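Putative aldolase (Bacteroides vulgatus ATCC 8482, PDB 3DXI) is a putative aldolase with a closed eight-stranded beta/alpha (TIM) barrel of the HMGL-like kind, its precise function not being established. Local coordinates at residues D12-Y16 with M222-N228; Y40-R46 with K75-N81; Y45-P49 with D89-L93. The contacts are given in a common frame with arbitrary orientation. Residue numbers count along the deposited sequence, not the author numbering.

Interaction 1 (D12-Y16 with M222-N228); sequences DGGYY and MGRGAGN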
ATOM      1  N   ASP A  12     -19.015  -0.389  -6.095  1.00 15.74           N
ATOM      2  CA  ASP A  12     -18.304   0.320  -5.046  1.00 17.38           C
ATOM      3  C   ASP A  12     -17.748   1.672  -5.477  1.00 18.17           C
ATOM      4  O   ASP A  12     -17.598   2.577  -4.657  1.00 20.74           O
ATOM      5  CB  ASP A  12     -17.178  -0.574  -4.532  1.00 19.78           C
ATOM      6  CG  ASP A  12     -17.160  -0.677  -3.026  1.00 21.06           C
ATOM      7  OD1 ASP A  12     -18.199  -0.395  -2.387  1.00 22.88           O
ATOM      8  OD2 ASP A  12     -16.104  -1.056  -2.484  1.00 23.08           O
ATOM      9  N   GLY A  13     -17.448   1.816  -6.762  1.00 16.88           N
ATOM     10  CA  GLY A  13     -16.908   3.075  -7.243  1.00 16.62           C
ATOM     11  C   GLY A  13     -17.962   4.080  -7.679  1.00 16.31           C
ATOM     12  O   GLY A  13     -17.652   5.260  -7.859  1.00 15.14           O
ATOM     13  N   GLY A  14     -19.201   3.613  -7.844  1.00 15.01           N
ATOM     14  CA  GLY A  14     -20.285   4.483  -8.273  1.00 14.34           C
ATOM     15  C   GLY A  14     -20.534   5.669  -7.356  1.00 16.03           C
ATOM     16  O   GLY A  14     -21.112   6.673  -7.763  1.00 15.12           O
ATOM     17  N   TYR A  15     -20.091   5.548  -6.111  1.00 15.54           N
ATOM     18  CA  TYR A  15     -20.249   6.599  -5.115  1.00 17.53           C
ATOM     19  C   TYR A  15     -19.963   7.994  -5.684  1.00 18.14           C
ATOM     20  O   TYR A  15     -20.766   8.920  -5.538  1.00 19.46           O
ATOM     21  CB  TYR A  15     -19.291   6.318  -3.956  1.00 20.55           C
ATOM     22  CG  TYR A  15     -19.310   7.332  -2.836  1.00 24.08           C
ATOM     23  CD1 TYR A  15     -20.201   7.205  -1.771  1.00 26.38           C
ATOM     24  CD2 TYR A  15     -18.416   8.405  -2.825  1.00 25.30           C
ATOM     25  CE1 TYR A  15     -20.198   8.118  -0.719  1.00 27.59           C
ATOM     26  CE2 TYR A  15     -18.406   9.326  -1.780  1.00 27.22           C
ATOM     27  CZ  TYR A  15     -19.298   9.173  -0.731  1.00 28.68           C
ATOM     28  OH  TYR A  15     -19.286  10.069   0.311  1.00 32.09           O
ATOM     29  N   TYR A  16     -18.821   8.129  -6.347  1.00 16.03           N
ATOM     30  CA  TYR A  16     -18.383   9.403  -6.910  1.00 15.02           C
ATOM     31  C   TYR A  16     -19.194   9.972  -8.072  1.00 13.68           C
ATOM     32  O   TYR A  16     -19.232  11.185  -8.265  1.00 13.49           O
ATOM     33  CB  TYR A  16     -16.925   9.275  -7.348  1.00 13.48           C
ATOM     34  CG  TYR A  16     -15.977   8.903  -6.228  1.00 12.11           C
ATOM     35  CD1 TYR A  16     -15.626   9.834  -5.248  1.00 11.84           C
ATOM     36  CD2 TYR A  16     -15.418   7.632  -6.162  1.00 11.70           C
ATOM     37  CE1 TYR A  16     -14.736   9.509  -4.233  1.00 12.67           C
ATOM     38  CE2 TYR A  16     -14.525   7.292  -5.149  1.00 13.51           C
ATOM     39  CZ  TYR A  16     -14.187   8.236  -4.189  1.00 13.18           C
ATOM     40  OH  TYR A  16     -13.293   7.908  -3.195  1.00 14.78           O
HETATM   41  N   MSE A 222     -10.721   1.833  -6.908  1.00  6.89           N
HETATM   42  CA  MSE A 222     -11.864   2.743  -6.876  1.00  7.73           C
HETATM   43  C   MSE A 222     -12.873   2.344  -5.806  1.00  7.91           C
HETATM   44  O   MSE A 222     -13.338   1.202  -5.754  1.00  6.05           O
HETATM   45  CB  MSE A 222     -12.548   2.790  -8.248  1.00  8.34           C
HETATM   46  CG  MSE A 222     -13.666   3.822  -8.360  1.00 11.93           C
HETATM   47 SE   MSE A 222     -14.436   3.864 -10.147  1.00 22.73          SE
HETATM   48  CE  MSE A 222     -15.252   5.624 -10.119  1.00 12.04           C
ATOM     49  N   GLY A 223     -13.199   3.311  -4.955  1.00  7.19           N
ATOM     50  CA  GLY A 223     -14.131   3.097  -3.866  1.00  8.30           C
ATOM     51  C   GLY A 223     -14.118   4.363  -3.035  1.00 10.04           C
ATOM     52  O   GLY A 223     -13.220   5.188  -3.195  1.00 10.16           O
ATOM     53  N   ARG A 224     -15.094   4.540  -2.156  1.00 11.51           N
ATOM     54  CA  ARG A 224     -15.127   5.753  -1.349  1.00 13.62           C
ATOM     55  C   ARG A 224     -13.931   5.845  -0.399  1.00 12.86           C
ATOM     56  O   ARG A 224     -13.399   4.828   0.063  1.00 10.56           O
ATOM     57  CB  ARG A 224     -16.447   5.843  -0.568  1.00 16.68           C
ATOM     58  CG  ARG A 224     -16.781   4.623   0.273  1.00 21.99           C
ATOM     59  CD  ARG A 224     -18.105   4.822   1.020  1.00 26.49           C
ATOM     60  NE  ARG A 224     -19.269   4.882   0.133  1.00 30.35           N
ATOM     61  CZ  ARG A 224     -19.948   3.817  -0.291  1.00 31.88           C
ATOM     62  NH1 ARG A 224     -19.581   2.598   0.088  1.00 33.85           N
ATOM     63  NH2 ARG A 224     -21.000   3.970  -1.089  1.00 29.76           N
ATOM     64  N   GLY A 225     -13.504   7.077  -0.132  1.00 11.13           N
ATOM     65  CA  GLY A 225     -12.378   7.301   0.758  1.00 10.24           C
ATOM     66  C   GLY A 225     -11.065   6.717   0.276  1.00 10.02           C
ATOM     67  O   GLY A 225     -10.620   6.992  -0.844  1.00 10.67           O
ATOM     68  N   ALA A 226     -10.446   5.906   1.132  1.00 10.51           N
ATOM     69  CA  ALA A 226      -9.167   5.274   0.827  1.00 11.74           C
ATOM     70  C   ALA A 226      -9.315   4.193  -0.237  1.00 11.02           C
ATOM     71  O   ALA A 226      -8.329   3.730  -0.806  1.00 12.00           O
ATOM     72  CB  ALA A 226      -8.559   4.684   2.094  1.00  9.99           C
ATOM     73  N   GLY A 227     -10.550   3.779  -0.488  1.00 11.39           N
ATOM     74  CA  GLY A 227     -10.789   2.778  -1.512  1.00 11.59           C
ATOM     75  C   GLY A 227     -10.552   1.332  -1.133  1.00 10.11           C
ATOM     76  O   GLY A 227     -10.393   0.998   0.040  1.00 10.51           O
ATOM     77  N   ASN A 228     -10.527   0.477  -2.151  1.00  9.57           N
ATOM     78  CA  ASN A 228     -10.342  -0.960  -1.973  1.00  9.55           C
ATOM     79  C   ASN A 228      -8.986  -1.452  -2.465  1.00  8.35           C
ATOM     80  O   ASN A 228      -8.142  -0.672  -2.904  1.00  8.67           O
ATOM     81  CB  ASN A 228     -11.428  -1.724  -2.738  1.00  8.63           C
ATOM     82  CG  ASN A 228     -12.823  -1.300  -2.353  1.00  8.88           C
ATOM     83  OD1 ASN A 228     -13.549  -0.710  -3.150  1.00 11.89           O
ATOM     84  ND2 ASN A 228     -13.210  -1.602  -1.131  1.00  8.70           N
TER
HETATM   85  O   HOH W   1     -17.308   2.591  -1.950  1.00 26.33           O
HETATM   86  O   HOH W   2     -11.696   9.526  -1.666  1.00 21.56           O
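Hydrogen bonding joins the end of helix 9-13, after the first barrel strand, to the loop between strand 214-217, the last, and helix 231-241. Tyr16 OH donates to Gly223 O at 2.7 Å, and water 2 donates to both Tyr16 OH (2.7 Å) and Gly225 O (2.9 Å). Water 1 gives its protons to Asp12 O (2.7 Å) and, weakly, to Asp12 OD1 (3.1 Å), while accepting from Arg224 N (3.0 Å). A CA-H...O contact runs alongside, Gly223 CA to Asp12 O at 3.6 Å. Electrostatics add less: Asp12 OD1 lies 4.1 Å from Arg224 NH1, well out of the guanidinium plane, so the charges are merely near each other. In the packing, Arg224 CB sits over the Tyr15 ring, 3.9 Å from its centroid, a CH-pi contact. Selenomethionine Met222 brings CE to 3.3 Å from Gly13 O and 4.4 Å from Tyr16 CD2; a CB on Gly13 would clash with Met222 CG. Beyond the two segments the Tyr16 ring meets those of Tyr265 and Trp267. The loop itself folds through a type II' turn, Arg224 to Gly227, closed by Gly227 N to Arg224 O (3.1 Å), with Gly225 at positive phi. Because the Tyr16 hydroxyl and the waters bind main-chain atoms of 223-225, these hydrogen bonds depend on the backbone's path more than on its side chains.

Interaction 2 (Y40-R46 with K75-N81); sequences YLEVGYR and KIAIMLN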
ATOM      1  N   TYR A  40     -16.225 -13.238 -10.810  1.00  9.92           N
ATOM      2  CA  TYR A  40     -17.477 -12.560 -10.500  1.00  9.04           C
ATOM      3  C   TYR A  40     -17.361 -11.060 -10.694  1.00  9.93           C
ATOM      4  O   TYR A  40     -16.315 -10.463 -10.423  1.00 10.20           O
ATOM      5  CB  TYR A  40     -17.877 -12.822  -9.047  1.00  9.49           C
ATOM      6  CG  TYR A  40     -18.565 -14.141  -8.812  1.00  7.58           C
ATOM      7  CD1 TYR A  40     -19.941 -14.199  -8.608  1.00  9.92           C
ATOM      8  CD2 TYR A  40     -17.841 -15.332  -8.781  1.00  8.02           C
ATOM      9  CE1 TYR A  40     -20.583 -15.411  -8.374  1.00  8.91           C
ATOM     10  CE2 TYR A  40     -18.473 -16.550  -8.552  1.00  8.47           C
ATOM     11  CZ  TYR A  40     -19.846 -16.579  -8.349  1.00  7.48           C
ATOM     12  OH  TYR A  40     -20.482 -17.778  -8.138  1.00  7.27           O
ATOM     13  N   LEU A  41     -18.452 -10.458 -11.153  1.00  9.21           N
ATOM     14  CA  LEU A  41     -18.511  -9.024 -11.365  1.00  9.39           C
ATOM     15  C   LEU A  41     -19.769  -8.502 -10.677  1.00  9.72           C
ATOM     16  O   LEU A  41     -20.880  -8.848 -11.072  1.00  9.92           O
ATOM     17  CB  LEU A  41     -18.589  -8.695 -12.860  1.00  9.72           C
ATOM     18  CG  LEU A  41     -17.592  -9.330 -13.835  1.00  9.66           C
ATOM     19  CD1 LEU A  41     -17.892  -8.829 -15.238  1.00  8.64           C
ATOM     20  CD2 LEU A  41     -16.165  -8.980 -13.437  1.00  9.71           C
ATOM     21  N   GLU A  42     -19.592  -7.694  -9.635  1.00  7.20           N
ATOM     22  CA  GLU A  42     -20.727  -7.108  -8.933  1.00  6.64           C
ATOM     23  C   GLU A  42     -20.853  -5.734  -9.568  1.00  6.48           C
ATOM     24  O   GLU A  42     -20.093  -4.817  -9.254  1.00  3.52           O
ATOM     25  CB  GLU A  42     -20.433  -6.990  -7.447  1.00  7.31           C
ATOM     26  CG  GLU A  42     -21.589  -6.465  -6.642  1.00  7.73           C
ATOM     27  CD  GLU A  42     -21.308  -6.551  -5.170  1.00  9.80           C
ATOM     28  OE1 GLU A  42     -20.289  -5.971  -4.738  1.00 12.33           O
ATOM     29  OE2 GLU A  42     -22.097  -7.201  -4.449  1.00 11.37           O
ATOM     30  N   VAL A  43     -21.827  -5.608 -10.462  1.00  6.92           N
ATOM     31  CA  VAL A  43     -22.030  -4.395 -11.240  1.00  7.20           C
ATOM     32  C   VAL A  43     -22.856  -3.265 -10.641  1.00  8.83           C
ATOM     33  O   VAL A  43     -22.857  -2.150 -11.175  1.00  8.82           O
ATOM     34  CB  VAL A  43     -22.629  -4.762 -12.608  1.00  6.88           C
ATOM     35  CG1 VAL A  43     -21.710  -5.762 -13.321  1.00  7.28           C
ATOM     36  CG2 VAL A  43     -24.018  -5.361 -12.420  1.00  5.81           C
ATOM     37  N   GLY A  44     -23.564  -3.534  -9.550  1.00  8.79           N
ATOM     38  CA  GLY A  44     -24.362  -2.477  -8.958  1.00  9.08           C
ATOM     39  C   GLY A  44     -25.358  -2.919  -7.912  1.00  9.33           C
ATOM     40  O   GLY A  44     -25.358  -4.068  -7.471  1.00 10.27           O
ATOM     41  N   TYR A  45     -26.213  -1.982  -7.523  1.00 10.19           N
ATOM     42  CA  TYR A  45     -27.246  -2.208  -6.524  1.00  8.93           C
ATOM     43  C   TYR A  45     -28.614  -2.319  -7.181  1.00 10.72           C
ATOM     44  O   TYR A  45     -28.801  -1.924  -8.337  1.00  9.58           O
ATOM     45  CB  TYR A  45     -27.317  -1.019  -5.556  1.00  8.24           C
ATOM     46  CG  TYR A  45     -26.137  -0.845  -4.622  1.00  7.88           C
ATOM     47  CD1 TYR A  45     -26.100  -1.501  -3.393  1.00  7.19           C
ATOM     48  CD2 TYR A  45     -25.067  -0.016  -4.963  1.00  7.25           C
ATOM     49  CE1 TYR A  45     -25.025  -1.337  -2.518  1.00  9.46           C
ATOM     50  CE2 TYR A  45     -23.978   0.158  -4.096  1.00  7.74           C
ATOM     51  CZ  TYR A  45     -23.971  -0.507  -2.875  1.00  9.81           C
ATOM     52  OH  TYR A  45     -22.920  -0.357  -2.011  1.00  9.00           O
ATOM     53  N   ARG A  46     -29.554  -2.877  -6.424  1.00  8.59           N
ATOM     54  CA  ARG A  46     -30.951  -2.954  -6.819  1.00 11.01           C
ATOM     55  C   ARG A  46     -31.530  -2.173  -5.630  1.00 12.40           C
ATOM     56  O   ARG A  46     -31.172  -2.434  -4.484  1.00 13.10           O
ATOM     57  CB  ARG A  46     -31.468  -4.397  -6.844  1.00 10.15           C
ATOM     58  CG  ARG A  46     -31.119  -5.190  -8.110  1.00  9.03           C
ATOM     59  CD  ARG A  46     -31.826  -4.661  -9.365  1.00 10.23           C
ATOM     60  NE  ARG A  46     -33.235  -5.053  -9.450  1.00  8.92           N
ATOM     61  CZ  ARG A  46     -34.057  -4.697 -10.440  1.00 10.96           C
ATOM     62  NH1 ARG A  46     -33.613  -3.940 -11.440  1.00 10.11           N
ATOM     63  NH2 ARG A  46     -35.330  -5.081 -10.427  1.00  8.66           N
ATOM     64  N   LYS A  75     -19.704 -14.569 -14.134  1.00 11.95           N
ATOM     65  CA  LYS A  75     -20.889 -14.531 -13.291  1.00 12.34           C
ATOM     66  C   LYS A  75     -21.174 -13.091 -12.870  1.00 12.81           C
ATOM     67  O   LYS A  75     -20.254 -12.306 -12.632  1.00 11.75           O
ATOM     68  CB  LYS A  75     -20.711 -15.444 -12.072  1.00 12.27           C
ATOM     69  CG  LYS A  75     -20.865 -16.932 -12.419  1.00 14.29           C
ATOM     70  CD  LYS A  75     -20.798 -17.810 -11.192  1.00 14.94           C
ATOM     71  CE  LYS A  75     -21.230 -19.233 -11.498  1.00 17.58           C
ATOM     72  NZ  LYS A  75     -21.327 -20.055 -10.257  1.00 15.61           N
ATOM     73  N   ILE A  76     -22.454 -12.746 -12.795  1.00 11.34           N
ATOM     74  CA  ILE A  76     -22.862 -11.392 -12.446  1.00 10.25           C
ATOM     75  C   ILE A  76     -23.571 -11.330 -11.097  1.00 10.02           C
ATOM     76  O   ILE A  76     -24.382 -12.197 -10.759  1.00 10.38           O
ATOM     77  CB  ILE A  76     -23.813 -10.817 -13.526  1.00 10.76           C
ATOM     78  CG1 ILE A  76     -23.126 -10.830 -14.893  1.00 11.37           C
ATOM     79  CG2 ILE A  76     -24.236  -9.401 -13.158  1.00 11.87           C
ATOM     80  CD1 ILE A  76     -21.936  -9.908 -14.986  1.00 13.70           C
ATOM     81  N   ALA A  77     -23.264 -10.292 -10.333  1.00  8.33           N
ATOM     82  CA  ALA A  77     -23.882 -10.106  -9.035  1.00  7.82           C
ATOM     83  C   ALA A  77     -24.330  -8.663  -8.856  1.00  8.68           C
ATOM     84  O   ALA A  77     -23.814  -7.753  -9.509  1.00  5.95           O
ATOM     85  CB  ALA A  77     -22.895 -10.471  -7.929  1.00  7.58           C
ATOM     86  N   ILE A  78     -25.315  -8.470  -7.986  1.00  7.36           N
ATOM     87  CA  ILE A  78     -25.782  -7.137  -7.638  1.00  8.49           C
ATOM     88  C   ILE A  78     -25.863  -7.186  -6.113  1.00  8.56           C
ATOM     89  O   ILE A  78     -25.884  -8.270  -5.520  1.00  8.08           O
ATOM     90  CB  ILE A  78     -27.180  -6.783  -8.247  1.00  9.90           C
ATOM     91  CG1 ILE A  78     -28.276  -7.669  -7.653  1.00  9.41           C
ATOM     92  CG2 ILE A  78     -27.122  -6.867  -9.773  1.00  9.77           C
ATOM     93  CD1 ILE A  78     -28.847  -7.138  -6.350  1.00 11.05           C
HETATM   94  N   MSE A  79     -25.900  -6.024  -5.476  1.00  8.36           N
HETATM   95  CA  MSE A  79     -25.960  -5.982  -4.025  1.00  9.04           C
HETATM   96  C   MSE A  79     -27.232  -5.327  -3.508  1.00 10.60           C
HETATM   97  O   MSE A  79     -27.803  -4.448  -4.159  1.00  8.98           O
HETATM   98  CB  MSE A  79     -24.731  -5.239  -3.485  1.00 11.12           C
HETATM   99  CG  MSE A  79     -24.766  -4.957  -1.994  1.00 12.92           C
HETATM  100 SE   MSE A  79     -23.080  -4.272  -1.329  1.00 22.56          SE
HETATM  101  CE  MSE A  79     -22.204  -5.975  -1.019  1.00 15.19           C
ATOM    102  N   LEU A  80     -27.664  -5.780  -2.334  1.00 10.35           N
ATOM    103  CA  LEU A  80     -28.839  -5.252  -1.653  1.00 10.60           C
ATOM    104  C   LEU A  80     -28.396  -4.830  -0.257  1.00 10.14           C
ATOM    105  O   LEU A  80     -27.633  -5.547   0.394  1.00 11.20           O
ATOM    106  CB  LEU A  80     -29.915  -6.327  -1.493  1.00  9.74           C
ATOM    107  CG  LEU A  80     -30.668  -6.878  -2.701  1.00 10.05           C
ATOM    108  CD1 LEU A  80     -31.615  -7.977  -2.233  1.00  9.48           C
ATOM    109  CD2 LEU A  80     -31.439  -5.752  -3.384  1.00  9.00           C
ATOM    110  N   ASN A  81     -28.860  -3.673   0.199  1.00  9.82           N
ATOM    111  CA  ASN A  81     -28.536  -3.209   1.542  1.00 11.16           C
ATOM    112  C   ASN A  81     -29.603  -3.804   2.471  1.00 11.91           C
ATOM    113  O   ASN A  81     -30.779  -3.446   2.385  1.00 10.71           O
ATOM    114  CB  ASN A  81     -28.571  -1.678   1.609  1.00 11.97           C
ATOM    115  CG  ASN A  81     -27.384  -1.026   0.904  1.00 13.51           C
ATOM    116  OD1 ASN A  81     -27.510   0.055   0.327  1.00 13.56           O
ATOM    117  ND2 ASN A  81     -26.225  -1.671   0.967  1.00 14.07           N
TER
HETATM  118  O   HOH W   3     -23.579  -0.811   0.823  1.00 20.02           O
HETATM  119  O   HOH W   4     -30.812  -2.354  -1.521  1.00  9.57           O
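Tyr40 opens strand 40-45 beside Lys75 of strand 75-81, the two running parallel at 38° with axes 4.6 Å apart. Lys75 CB lies over the Tyr40 ring, 3.8 Å from its centroid (CH-pi), and Lys75 NZ donates to Tyr40 OH at 3.2 Å; Glu129 binds both polar ends. Leu41 makes two backbone bonds, Leu41 N to Lys75 O (3.0 Å) and Ala77 N to Leu41 O (2.9 Å), and its CB meets Ile76 CD1 at 4.1 Å on the face packed by helices 23-34 and 62-71. Glu42 turns to the other face with Tyr40, Ala77 and Met79, where its carboxylate forms salt bridges with Arg11 and Arg105. Val43 N donates to Ala77 O (3.1 Å), but Val43 has a helical-type backbone, and the pairing slips by one residue: Gly44 O, rather than Val43 O, accepts from Met79 N (2.8 Å), the irregularity of a beta bulge. Tyr45 packs CE1 on Met79 CG (3.7 Å), the selenium lying obliquely 4.8 Å from the ring centroid in a Met-aromatic contact; water 3 links Tyr45 OH to Asn81 ND2. Arg46 N donates to Met79 O (3.3 Å), and water 4 joins Arg46 O to Asn81 N. Neighbouring parallel strands connected through helix 62-71 form the beta-alpha-beta unit of a TIM barrel, here its second and third strands, with Glu42 and Tyr45 facing the barrel interior.

Interaction 3 (Y45-P49 with D89-L93); sequences YRNKP and DLNHL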
ATOM      1  N   TYR A  45     -26.213  -1.982  -7.523  1.00 10.19           N
ATOM      2  CA  TYR A  45     -27.246  -2.208  -6.524  1.00  8.93           C
ATOM      3  C   TYR A  45     -28.614  -2.319  -7.181  1.00 10.72           C
ATOM      4  O   TYR A  45     -28.801  -1.924  -8.337  1.00  9.58           O
ATOM      5  CB  TYR A  45     -27.317  -1.019  -5.556  1.00  8.24           C
ATOM      6  CG  TYR A  45     -26.137  -0.845  -4.622  1.00  7.88           C
ATOM      7  CD1 TYR A  45     -26.100  -1.501  -3.393  1.00  7.19           C
ATOM      8  CD2 TYR A  45     -25.067  -0.016  -4.963  1.00  7.25           C
ATOM      9  CE1 TYR A  45     -25.025  -1.337  -2.518  1.00  9.46           C
ATOM     10  CE2 TYR A  45     -23.978   0.158  -4.096  1.00  7.74           C
ATOM     11  CZ  TYR A  45     -23.971  -0.507  -2.875  1.00  9.81           C
ATOM     12  OH  TYR A  45     -22.920  -0.357  -2.011  1.00  9.00           O
ATOM     13  N   ARG A  46     -29.554  -2.877  -6.424  1.00  8.59           N
ATOM     14  CA  ARG A  46     -30.951  -2.954  -6.819  1.00 11.01           C
ATOM     15  C   ARG A  46     -31.530  -2.173  -5.630  1.00 12.40           C
ATOM     16  O   ARG A  46     -31.172  -2.434  -4.484  1.00 13.10           O
ATOM     17  CB  ARG A  46     -31.468  -4.397  -6.844  1.00 10.15           C
ATOM     18  CG  ARG A  46     -31.119  -5.190  -8.110  1.00  9.03           C
ATOM     19  CD  ARG A  46     -31.826  -4.661  -9.365  1.00 10.23           C
ATOM     20  NE  ARG A  46     -33.235  -5.053  -9.450  1.00  8.92           N
ATOM     21  CZ  ARG A  46     -34.057  -4.697 -10.440  1.00 10.96           C
ATOM     22  NH1 ARG A  46     -33.613  -3.940 -11.440  1.00 10.11           N
ATOM     23  NH2 ARG A  46     -35.330  -5.081 -10.427  1.00  8.66           N
ATOM     24  N   ASN A  47     -32.387  -1.199  -5.894  1.00 12.48           N
ATOM     25  CA  ASN A  47     -32.939  -0.378  -4.822  1.00 12.66           C
ATOM     26  C   ASN A  47     -34.385   0.006  -5.040  1.00 12.73           C
ATOM     27  O   ASN A  47     -34.901  -0.068  -6.148  1.00 12.42           O
ATOM     28  CB  ASN A  47     -32.153   0.937  -4.704  1.00 12.41           C
ATOM     29  CG  ASN A  47     -31.077   0.902  -3.635  1.00 13.65           C
ATOM     30  OD1 ASN A  47     -29.894   1.072  -3.930  1.00 14.75           O
ATOM     31  ND2 ASN A  47     -31.483   0.710  -2.386  1.00 13.09           N
ATOM     32  N   LYS A  48     -35.022   0.436  -3.959  1.00 14.16           N
ATOM     33  CA  LYS A  48     -36.387   0.931  -4.014  1.00 14.49           C
ATOM     34  C   LYS A  48     -36.155   2.417  -4.300  1.00 14.21           C
ATOM     35  O   LYS A  48     -35.038   2.900  -4.155  1.00 14.54           O
ATOM     36  CB  LYS A  48     -37.077   0.721  -2.665  1.00 15.68           C
ATOM     37  CG  LYS A  48     -37.314  -0.756  -2.339  1.00 17.84           C
ATOM     38  CD  LYS A  48     -37.992  -0.955  -0.981  1.00 17.71           C
ATOM     39  CE  LYS A  48     -37.080  -0.578   0.172  1.00 15.95           C
ATOM     40  NZ  LYS A  48     -37.680  -0.934   1.498  1.00 19.67           N
ATOM     41  N   PRO A  49     -37.187   3.159  -4.726  1.00 15.38           N
ATOM     42  CA  PRO A  49     -36.967   4.584  -5.006  1.00 15.14           C
ATOM     43  C   PRO A  49     -36.307   5.351  -3.859  1.00 15.51           C
ATOM     44  O   PRO A  49     -36.815   5.378  -2.737  1.00 16.20           O
ATOM     45  CB  PRO A  49     -38.370   5.085  -5.325  1.00 15.22           C
ATOM     46  CG  PRO A  49     -38.990   3.886  -5.988  1.00 15.70           C
ATOM     47  CD  PRO A  49     -38.557   2.757  -5.082  1.00 13.96           C
ATOM     48  N   ASP A  89     -40.010  -6.860   0.052  1.00 18.96           N
ATOM     49  CA  ASP A  89     -39.454  -6.065  -1.054  1.00 18.47           C
ATOM     50  C   ASP A  89     -38.779  -6.899  -2.139  1.00 17.77           C
ATOM     51  O   ASP A  89     -38.549  -6.414  -3.250  1.00 17.05           O
ATOM     52  CB  ASP A  89     -38.420  -5.056  -0.539  1.00 18.23           C
ATOM     53  CG  ASP A  89     -38.997  -4.075   0.456  1.00 19.64           C
ATOM     54  OD1 ASP A  89     -40.052  -3.479   0.161  1.00 20.00           O
ATOM     55  OD2 ASP A  89     -38.383  -3.890   1.530  1.00 21.57           O
ATOM     56  N   LEU A  90     -38.460  -8.150  -1.821  1.00 16.58           N
ATOM     57  CA  LEU A  90     -37.770  -9.022  -2.764  1.00 16.96           C
ATOM     58  C   LEU A  90     -38.431  -9.224  -4.122  1.00 18.72           C
ATOM     59  O   LEU A  90     -37.733  -9.338  -5.133  1.00 18.45           O
ATOM     60  CB  LEU A  90     -37.499 -10.380  -2.111  1.00 14.93           C
ATOM     61  CG  LEU A  90     -36.615 -10.310  -0.861  1.00 13.79           C
ATOM     62  CD1 LEU A  90     -36.361 -11.714  -0.328  1.00 13.45           C
ATOM     63  CD2 LEU A  90     -35.303  -9.620  -1.205  1.00 13.13           C
ATOM     64  N   ASN A  91     -39.760  -9.264  -4.163  1.00 20.72           N
ATOM     65  CA  ASN A  91     -40.449  -9.463  -5.439  1.00 22.35           C
ATOM     66  C   ASN A  91     -40.101  -8.409  -6.488  1.00 23.06           C
ATOM     67  O   ASN A  91     -39.679  -8.743  -7.596  1.00 22.06           O
ATOM     68  CB  ASN A  91     -41.968  -9.497  -5.244  1.00 25.02           C
ATOM     69  CG  ASN A  91     -42.468 -10.861  -4.801  1.00 28.48           C
ATOM     70  OD1 ASN A  91     -42.203 -11.878  -5.451  1.00 28.68           O
ATOM     71  ND2 ASN A  91     -43.198 -10.888  -3.690  1.00 30.96           N
ATOM     72  N   HIS A  92     -40.263  -7.138  -6.150  1.00 22.29           N
ATOM     73  CA  HIS A  92     -39.954  -6.111  -7.129  1.00 22.11           C
ATOM     74  C   HIS A  92     -38.457  -5.962  -7.362  1.00 19.79           C
ATOM     75  O   HIS A  92     -38.027  -5.681  -8.478  1.00 18.60           O
ATOM     76  CB  HIS A  92     -40.527  -4.761  -6.715  1.00 25.96           C
ATOM     77  CG  HIS A  92     -40.520  -3.755  -7.824  1.00 31.49           C
ATOM     78  ND1 HIS A  92     -40.623  -2.397  -7.604  1.00 32.80           N
ATOM     79  CD2 HIS A  92     -40.419  -3.915  -9.165  1.00 33.59           C
ATOM     80  CE1 HIS A  92     -40.584  -1.765  -8.764  1.00 35.22           C
ATOM     81  NE2 HIS A  92     -40.461  -2.661  -9.727  1.00 36.04           N
ATOM     82  N   LEU A  93     -37.666  -6.155  -6.310  1.00 17.41           N
ATOM     83  CA  LEU A  93     -36.214  -6.024  -6.410  1.00 15.00           C
ATOM     84  C   LEU A  93     -35.502  -7.122  -7.197  1.00 14.91           C
ATOM     85  O   LEU A  93     -34.623  -6.835  -8.013  1.00 14.05           O
ATOM     86  CB  LEU A  93     -35.589  -5.954  -5.011  1.00 13.83           C
ATOM     87  CG  LEU A  93     -35.864  -4.731  -4.138  1.00 14.18           C
ATOM     88  CD1 LEU A  93     -35.330  -4.964  -2.736  1.00 13.01           C
ATOM     89  CD2 LEU A  93     -35.213  -3.510  -4.763  1.00 15.92           C
TER
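Two polar links hold the loop after strand 40-45 to residues 89-93, one to the side chain of Asp89 and one to the carbonyls of His92 and Leu93. Lys48 NZ forms a salt bridge with Asp89 OD2 at 3.0 Å; the same carboxylate oxygen also accepts a hydrogen bond from Thr86, while Lys48 NZ has a weak second bond to the carbonyl of Asn84. The other link is the guanidinium of Arg46, which presents its edge to backbone carbonyls of the helix. Arg46 NE donates to Leu93 O at 2.7 Å, and Arg46 NH2 adds weak bonds to Leu93 O (3.1 Å) and His92 O (3.4 Å). Its remaining nitrogen, NH1, bonds to the carbonyl of Thr60, so this one side chain bridges the helix and the chain leading into helix 62-71. Around these bonds the packing centres on Leu93, the residue most covered in this contact. Leu93 CD2 lies 3.6 Å from Asn47 C, 4.2 Å from Lys48 CG and 4.4 Å from Arg46 CB, filling the space between the two polar links. The aliphatic part of Lys48 thus packs on leucine while its ammonium reaches Asp89. Leu93 N also bonds back to Asp89 O (3.2 Å). The contact lies near the surface: Arg46 leans on Ile78 and Leu80 of strand 75-81, Leu90 packs against helix 113-124, and the helix is thereby set between the loop and that outer helix.

From the N terminus, the chain passes strand 4-7 and helix 9-13 into residues 12-16, which wait some 206 residues for their partner 222-228. Interaction 1 closes this long loop, joining the first barrel strand's exit to the last's, and both other contacts fall within it. Interactions 2 and 3 start from one stretch and share Tyr45 and Arg46: strand 40-45 pairs with strand 75-81, the chain passing through helix 62-71 in between, then the loop after strand 40-45 reaches the later helix 90-94. They touch directly, Leu80 CD2 packing 4.0 Å from Leu93 CD1. Interaction 1 touches neither, its centre about 15 Å from interaction 2's and about 22 Å from interaction 3's.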